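PDB 6HKE: possible TctC subunit of the Tripartite Tricarboxylate Transport(TTT) Family from Rhodopseudomonas palustris, which binds malate and, as a periplasmic binding protein, probably hands it to a tripartite tricarboxylate transporter for uptake. Local coordinates for residues A[139-144]-A[185-190]; A[115-120]-A[206-211]; A[111-116]-A[235-240]. The protein carries 2 engineered substitutions. All blocks are in the same frame, centred on the assembly; numbering follows the deposited sequence.

Interaction 1 (A[139-144]-A[185-190]); sequences NLNVAH and QVDYMC
The backbone N of Asp187 donates to Asn141 O at 2.9 Å, nearly along the C=O axis, and Asp187 OD2 takes a bond back from Asn141 N at 3.0 Å, so the same two residues are joined twice. This double link starts the parallel pairing of strands 141-144 and 188-192 in an alpha/beta domain, where strand 141-144 has strand 167-170 as its other neighbour. OD2 receives Asn141 N on its anti lone pair, the one turned away from OD1, while OD1 forms a salt bridge with Arg118 NE. One step on, Ala143 N bonds to Tyr188 O at 2.9 Å.

Val142 packs over one face of the Tyr188 ring. Its CG2, anti to the carbonyl carbon, makes a CH-pi contact 3.6 Å from the ring centroid, displaced toward the rim and 3.3 Å from Tyr188 CZ. The edge-to-face partner Phe129 and a hydrogen bond between Tyr188 OH and Asn159 OD1 further fix this ring. On the opposite sheet face, Ala143 CB touches Val186 CG2 and, at 3.9 Å, Met189 CG. Beyond the direct bonds a water bridges the strands, donating to Ala143 O and accepting from Cys190 N at 2.9 Å.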
# COMPACT_ATOMS: atom_id res chain seq x y z
N ASN A 139 -18.65 -19.32 -5.03
CA ASN A 139 -17.68 -20.20 -4.31
C ASN A 139 -16.29 -19.56 -4.24
O ASN A 139 -15.39 -20.22 -3.72
CB ASN A 139 -17.53 -21.58 -4.97
CG ASN A 139 -18.85 -22.23 -5.32
OD1 ASN A 139 -19.48 -22.87 -4.48
ND2 ASN A 139 -19.25 -22.11 -6.58
N LEU A 140 -16.11 -18.34 -4.74
CA LEU A 140 -14.78 -17.67 -4.78
C LEU A 140 -14.62 -16.74 -3.57
O LEU A 140 -15.61 -16.11 -3.15
CB LEU A 140 -14.62 -16.91 -6.09
CG LEU A 140 -14.60 -17.77 -7.35
CD1 LEU A 140 -14.08 -16.97 -8.52
CD2 LEU A 140 -13.76 -19.03 -7.17
N ASN A 141 -13.40 -16.69 -3.05
CA ASN A 141 -12.95 -15.83 -1.94
C ASN A 141 -11.80 -14.95 -2.43
O ASN A 141 -10.76 -15.51 -2.86
CB ASN A 141 -12.50 -16.65 -0.72
CG ASN A 141 -13.59 -17.53 -0.15
OD1 ASN A 141 -13.33 -18.68 0.18
ND2 ASN A 141 -14.79 -17.00 -0.02
N VAL A 142 -11.99 -13.64 -2.37
CA VAL A 142 -10.94 -12.63 -2.69
C VAL A 142 -10.42 -12.10 -1.35
O VAL A 142 -11.21 -11.74 -0.50
CB VAL A 142 -11.48 -11.50 -3.58
CG1 VAL A 142 -10.38 -10.55 -4.01
CG2 VAL A 142 -12.20 -12.06 -4.78
N ALA A 143 -9.11 -12.11 -1.18
CA ALA A 143 -8.45 -11.63 0.04
C ALA A 143 -8.19 -10.13 -0.08
O ALA A 143 -7.79 -9.67 -1.16
CB ALA A 143 -7.18 -12.42 0.27
N HIS A 144 -8.43 -9.39 1.00
CA HIS A 144 -8.01 -7.97 1.15
C HIS A 144 -7.71 -7.73 2.64
O HIS A 144 -8.03 -8.63 3.45
CB HIS A 144 -9.08 -7.04 0.59
CG HIS A 144 -10.40 -7.17 1.27
ND1 HIS A 144 -10.67 -6.56 2.48
CD2 HIS A 144 -11.52 -7.84 0.93
CE1 HIS A 144 -11.91 -6.82 2.85
NE2 HIS A 144 -12.46 -7.62 1.91
N GLN A 185 -6.18 -21.09 0.64
CA GLN A 185 -7.38 -20.84 1.51
C GLN A 185 -8.22 -19.73 0.87
O GLN A 185 -9.37 -19.58 1.26
CB GLN A 185 -7.01 -20.41 2.94
CG GLN A 185 -5.98 -21.28 3.65
CD GLN A 185 -6.50 -22.04 4.85
OE1 GLN A 185 -7.71 -22.20 5.04
NE2 GLN A 185 -5.58 -22.54 5.67
N VAL A 186 -7.62 -18.95 -0.02
CA VAL A 186 -8.31 -17.89 -0.81
C VAL A 186 -7.86 -18.01 -2.27
O VAL A 186 -6.82 -18.65 -2.54
CB VAL A 186 -8.05 -16.49 -0.21
CG1 VAL A 186 -8.75 -16.31 1.13
CG2 VAL A 186 -6.57 -16.18 -0.10
N ASP A 187 -8.63 -17.42 -3.19
CA ASP A 187 -8.54 -17.66 -4.65
C ASP A 187 -7.68 -16.58 -5.30
O ASP A 187 -6.70 -16.93 -5.98
CB ASP A 187 -9.94 -17.79 -5.23
CG ASP A 187 -10.59 -19.05 -4.68
OD1 ASP A 187 -10.09 -20.14 -5.00
OD2 ASP A 187 -11.52 -18.93 -3.86
N TYR A 188 -7.99 -15.31 -5.09
CA TYR A 188 -7.13 -14.23 -5.61
C TYR A 188 -7.11 -13.03 -4.68
O TYR A 188 -7.79 -12.97 -3.64
CB TYR A 188 -7.50 -13.89 -7.05
CG TYR A 188 -8.83 -13.24 -7.29
CD1 TYR A 188 -9.96 -14.00 -7.46
CD2 TYR A 188 -8.92 -11.86 -7.48
CE1 TYR A 188 -11.18 -13.41 -7.77
CE2 TYR A 188 -10.13 -11.26 -7.78
CZ TYR A 188 -11.26 -12.04 -7.93
OH TYR A 188 -12.47 -11.48 -8.22
N MET A 189 -6.28 -12.08 -5.08
CA MET A 189 -5.79 -10.97 -4.25
C MET A 189 -5.13 -9.98 -5.20
O MET A 189 -4.44 -10.44 -6.16
CB MET A 189 -4.76 -11.55 -3.28
CG MET A 189 -4.53 -10.77 -2.03
SD MET A 189 -3.34 -11.75 -1.09
CE MET A 189 -1.83 -10.85 -1.42
N CYS A 190 -5.36 -8.69 -5.00
CA CYS A 190 -4.53 -7.63 -5.60
C CYS A 190 -3.55 -7.21 -4.52
O CYS A 190 -4.04 -6.93 -3.42
CB CYS A 190 -5.38 -6.48 -6.12
SG CYS A 190 -6.50 -7.06 -7.42
O HOH W 1 -11.50 -20.10 -1.62
O HOH W 2 -7.53 -8.07 -3.19

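Interaction 2 (A[115-120]-A[206-211]); sequences LLARKQ and KAYVIA
The antiparallel pairing of strands 102-118 and 205-210 is broken at Tyr208 by a bulge-like corner, where Tyr208 and Val209 both lie opposite Leu115 through their backbones. Leu115 O accepts from Tyr208 N at 2.8 Å, while Leu115 N donates to Val209 O at 3.0 Å. Helix-like backbone angles at Tyr208 (phi -93°, psi -54°) accompany the turn of the chain at this residue. Before it the ladder is regular: Ala117 and Lys206 form a hydrogen-bonded pair, Ala117 N giving to Lys206 O and Lys206 N to Ala117 O.

The Tyr208 ring lies beside the sheet, where Ala117 CB meets its edge, in the ring plane, 3.5 Å from Tyr208 CE2. Leu115 CD2 packs against Tyr208 CB, and Leu115 CB against Val209 CG2. On the other face Leu116 CD2 lies 4.0 Å from Ala207 CB.

The Lys206 side chain, extended beyond CG, carries its methylenes past the backbone of Arg118 and Lys119, where the chain leaves strand 102-118: Lys206 CD is 3.4 Å from Lys119 O, and Lys206 CE 3.6 Å from Arg118 O. Its ammonium continues to a hydrogen bond with Phe121 O. An alanine here would probably leave Phe121 O without this charged donor and uncover the carbonyls of Arg118 and Lys119. Lys206 thus serves both as aliphatic cover and as a cationic donor, its charge probably eased by the carbonyl oxygens around it.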
# COMPACT_ATOMS: atom_id res chain seq x y z
N LEU A 115 -2.33 -8.60 -9.69
CA LEU A 115 -3.41 -9.58 -9.47
C LEU A 115 -2.76 -10.94 -9.29
O LEU A 115 -2.15 -11.40 -10.24
CB LEU A 115 -4.35 -9.54 -10.67
CG LEU A 115 -5.42 -10.62 -10.68
CD1 LEU A 115 -6.25 -10.57 -9.41
CD2 LEU A 115 -6.28 -10.48 -11.92
N LEU A 116 -2.80 -11.50 -8.07
CA LEU A 116 -2.21 -12.83 -7.76
C LEU A 116 -3.33 -13.84 -7.59
O LEU A 116 -4.44 -13.43 -7.22
CB LEU A 116 -1.44 -12.79 -6.45
CG LEU A 116 -0.43 -11.67 -6.27
CD1 LEU A 116 0.28 -11.89 -4.95
CD2 LEU A 116 0.55 -11.62 -7.43
N ALA A 117 -3.05 -15.11 -7.80
CA ALA A 117 -3.98 -16.18 -7.41
C ALA A 117 -3.19 -17.32 -6.81
O ALA A 117 -1.94 -17.38 -7.01
CB ALA A 117 -4.80 -16.63 -8.60
N ARG A 118 -3.91 -18.19 -6.11
CA ARG A 118 -3.40 -19.50 -5.65
C ARG A 118 -2.83 -20.25 -6.87
O ARG A 118 -3.41 -20.11 -7.98
CB ARG A 118 -4.51 -20.24 -4.92
CG ARG A 118 -5.80 -20.44 -5.71
CD ARG A 118 -6.71 -21.30 -4.85
NE ARG A 118 -7.88 -21.78 -5.57
CZ ARG A 118 -7.88 -22.85 -6.36
NH1 ARG A 118 -6.78 -23.56 -6.53
NH2 ARG A 118 -9.00 -23.19 -6.97
N LYS A 119 -1.71 -20.95 -6.65
CA LYS A 119 -0.90 -21.74 -7.63
C LYS A 119 -1.78 -22.45 -8.67
O LYS A 119 -1.48 -22.37 -9.87
CB LYS A 119 -0.11 -22.82 -6.89
CG LYS A 119 1.37 -22.58 -6.65
CD LYS A 119 2.00 -23.67 -5.78
CE LYS A 119 3.36 -24.14 -6.25
NZ LYS A 119 4.32 -24.28 -5.13
N GLN A 120 -2.81 -23.15 -8.21
CA GLN A 120 -3.64 -24.09 -9.02
C GLN A 120 -4.91 -23.38 -9.48
O GLN A 120 -5.83 -24.07 -9.96
CB GLN A 120 -4.00 -25.34 -8.21
CG GLN A 120 -2.89 -25.86 -7.31
CD GLN A 120 -1.75 -26.44 -8.11
OE1 GLN A 120 -1.86 -26.65 -9.31
NE2 GLN A 120 -0.64 -26.70 -7.43
N LYS A 206 0.89 -17.14 -8.21
CA LYS A 206 1.07 -16.65 -9.60
C LYS A 206 0.40 -15.28 -9.74
O LYS A 206 -0.53 -14.98 -8.95
CB LYS A 206 0.55 -17.69 -10.60
CG LYS A 206 -0.86 -18.19 -10.38
CD LYS A 206 -1.19 -19.32 -11.32
CE LYS A 206 -2.67 -19.59 -11.42
NZ LYS A 206 -2.96 -20.55 -12.52
N ALA A 207 0.95 -14.46 -10.65
CA ALA A 207 0.42 -13.15 -11.07
C ALA A 207 -0.29 -13.35 -12.40
O ALA A 207 0.22 -14.11 -13.20
CB ALA A 207 1.56 -12.17 -11.22
N TYR A 208 -1.45 -12.73 -12.62
CA TYR A 208 -2.11 -12.67 -13.94
C TYR A 208 -1.67 -11.39 -14.64
O TYR A 208 -1.14 -11.48 -15.75
CB TYR A 208 -3.62 -12.81 -13.78
CG TYR A 208 -4.06 -14.22 -13.52
CD1 TYR A 208 -4.34 -15.07 -14.58
CD2 TYR A 208 -4.16 -14.73 -12.24
CE1 TYR A 208 -4.74 -16.38 -14.36
CE2 TYR A 208 -4.55 -16.04 -12.00
CZ TYR A 208 -4.84 -16.87 -13.07
OH TYR A 208 -5.24 -18.16 -12.86
N VAL A 209 -1.83 -10.23 -13.99
CA VAL A 209 -1.47 -8.92 -14.61
C VAL A 209 -0.85 -8.01 -13.55
O VAL A 209 -0.97 -8.30 -12.36
CB VAL A 209 -2.66 -8.27 -15.33
CG1 VAL A 209 -3.04 -9.07 -16.55
CG2 VAL A 209 -3.87 -8.09 -14.42
N ILE A 210 -0.13 -7.00 -14.01
CA ILE A 210 0.39 -5.87 -13.19
C ILE A 210 -0.46 -4.65 -13.57
O ILE A 210 -0.73 -4.47 -14.77
CB ILE A 210 1.91 -5.69 -13.42
CG1 ILE A 210 2.50 -4.63 -12.49
CG2 ILE A 210 2.22 -5.39 -14.87
CD1 ILE A 210 4.02 -4.62 -12.49
N ALA A 211 -0.96 -3.93 -12.57
CA ALA A 211 -1.86 -2.77 -12.76
C ALA A 211 -1.01 -1.53 -13.00
O ALA A 211 -1.01 -0.62 -12.14
CB ALA A 211 -2.76 -2.61 -11.56

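Interaction 3 (A[111-116]-A[235-240])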
# COMPACT_ATOMS: atom_id res chain seq x y z
N MET A 111 4.85 1.87 -5.84
CA MET A 111 5.02 0.55 -6.47
C MET A 111 3.71 0.13 -7.14
O MET A 111 2.62 0.49 -6.69
CB MET A 111 5.43 -0.46 -5.40
CG MET A 111 4.32 -0.78 -4.42
SD MET A 111 4.94 -1.86 -3.11
CE MET A 111 5.73 -0.69 -2.01
N PRO A 112 3.79 -0.68 -8.21
CA PRO A 112 2.60 -1.27 -8.79
C PRO A 112 1.98 -2.37 -7.91
O PRO A 112 2.62 -2.92 -7.01
CB PRO A 112 3.08 -1.81 -10.13
CG PRO A 112 4.54 -2.11 -9.89
CD PRO A 112 5.02 -1.04 -8.94
N VAL A 113 0.72 -2.62 -8.21
CA VAL A 113 -0.14 -3.69 -7.66
C VAL A 113 -0.25 -4.78 -8.72
O VAL A 113 -0.36 -4.44 -9.94
CB VAL A 113 -1.51 -3.10 -7.31
CG1 VAL A 113 -2.58 -4.18 -7.14
CG2 VAL A 113 -1.43 -2.22 -6.08
N LEU A 114 -0.29 -6.04 -8.26
CA LEU A 114 -0.39 -7.27 -9.06
C LEU A 114 -1.66 -8.02 -8.69
O LEU A 114 -1.96 -8.11 -7.49
CB LEU A 114 0.82 -8.15 -8.73
CG LEU A 114 2.13 -7.70 -9.37
CD1 LEU A 114 3.30 -8.45 -8.78
CD2 LEU A 114 2.07 -7.93 -10.87
N LEU A 115 -2.33 -8.60 -9.69
CA LEU A 115 -3.41 -9.58 -9.47
C LEU A 115 -2.76 -10.94 -9.29
O LEU A 115 -2.15 -11.40 -10.24
CB LEU A 115 -4.35 -9.54 -10.67
CG LEU A 115 -5.42 -10.62 -10.68
CD1 LEU A 115 -6.25 -10.57 -9.41
CD2 LEU A 115 -6.28 -10.48 -11.92
N LEU A 116 -2.80 -11.50 -8.07
CA LEU A 116 -2.21 -12.83 -7.76
C LEU A 116 -3.33 -13.84 -7.59
O LEU A 116 -4.44 -13.43 -7.22
CB LEU A 116 -1.44 -12.79 -6.45
CG LEU A 116 -0.43 -11.67 -6.27
CD1 LEU A 116 0.28 -11.89 -4.95
CD2 LEU A 116 0.55 -11.62 -7.43
N VAL A 235 -3.14 0.80 -10.87
CA VAL A 235 -3.06 1.20 -9.44
C VAL A 235 -1.58 1.41 -9.14
O VAL A 235 -0.79 0.43 -9.20
CB VAL A 235 -3.74 0.16 -8.54
CG1 VAL A 235 -3.67 0.56 -7.08
CG2 VAL A 235 -5.19 -0.09 -8.94
N GLY A 236 -1.19 2.67 -8.93
CA GLY A 236 0.13 3.05 -8.41
C GLY A 236 0.00 3.26 -6.93
O GLY A 236 -0.67 4.25 -6.54
N ALA A 237 0.51 2.31 -6.13
CA ALA A 237 0.38 2.32 -4.67
C ALA A 237 1.52 3.14 -4.09
O ALA A 237 2.63 2.63 -3.97
CB ALA A 237 0.37 0.91 -4.13
N TRP A 238 1.25 4.38 -3.72
CA TRP A 238 2.21 5.23 -2.98
C TRP A 238 2.05 4.91 -1.50
O TRP A 238 0.93 4.55 -1.05
CB TRP A 238 2.00 6.71 -3.28
CG TRP A 238 0.58 7.17 -3.18
CD1 TRP A 238 -0.33 7.25 -4.19
CD2 TRP A 238 -0.08 7.65 -2.00
NE1 TRP A 238 -1.52 7.74 -3.71
CE2 TRP A 238 -1.39 7.99 -2.37
CE3 TRP A 238 0.31 7.82 -0.67
CZ2 TRP A 238 -2.33 8.46 -1.45
CZ3 TRP A 238 -0.59 8.32 0.24
CH2 TRP A 238 -1.90 8.63 -0.15
N THR A 239 3.16 4.97 -0.77
CA THR A 239 3.18 4.88 0.70
C THR A 239 3.79 6.17 1.22
O THR A 239 4.78 6.62 0.63
CB THR A 239 3.87 3.57 1.10
OG1 THR A 239 2.94 2.54 0.75
CG2 THR A 239 4.25 3.51 2.57
N GLY A 240 3.23 6.72 2.30
CA GLY A 240 3.64 8.02 2.84
C GLY A 240 3.81 8.01 4.34
O GLY A 240 3.13 7.20 5.04
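Met111 and Ala237 are joined by two backbone hydrogen bonds, and the tight part of the contact lies at and next to this antiparallel pair. Ala237 N donates to Met111 O at 2.8 Å, tilted moderately from the carbonyl plane. The return bond, from Met111 N to Ala237 O at 3.0 Å, is less regular: the donor stands above the carbonyl plane, 42° out of it, consistent with the wide angle between the strands.

Small apolar groups close the buried face beside these bonds. Val113 CG2, anti to its own carbonyl carbon, packs at 3.7 Å against Val235 CG1. The same Val113 CG2 lies 4.1 Å from Ala237 CB. The Ala237 methyl, CB, is also 3.4 Å from Met111 O. The Met111 side chain passes the edge of this cluster, with CG 3.8 Å from Ala237 O, and also touches Ile193 and Val194 of helix 193-201. Val113 and Val235 both rest on Ser154 of helix 150-162.

The other face is looser. There Pro112 and Gly236 form a non-hydrogen-bonded pair, both partly exposed; Gly236 brings no side chain, and the proline ring turns instead to Ile210 and Asp216. Past this pair the backbones diverge, the CA atoms of Val113 and Val235 standing 6.0 Å apart, although their side chains still touch. Val113 N and Val235 O form no hydrogen bond, whereas Val113 O takes a probable bond from Ala211 N.

The two strand axes make an angle of 128° between their directions, so the ladder is brief. Strand 102-118 runs on to pair with strand 188-192, whereas strand 236-244 pairs with strand 75-80. Such a brief antiparallel pairing of strands that pass between the two halves, near the molecular centre, is consistent with the interdomain hinge of type II periplasmic binding proteins.

Overall arrangement
Strand 102-118 ties the three contacts together. Its residues 115 and 116 belong to both interaction 2 and interaction 3, whose centres are 14 Å apart, and Ala211 joins these two directly: its N lies 2.7 Å from Val113 O and its O 2.9 Å from Val235 N, both probable hydrogen bonds. Interaction 1, with its centre 11 Å from that of interaction 2, meets the other edge of the strand, Met189 O lying 2.7 Å from Leu116 N. Interactions 1 and 3 lie near the malate pocket, the side chains of Met189 and Val113 each approaching bound (2S)-malate to about 8 Å, while the Leu116 side chain of interaction 2 stays about 11 Å away.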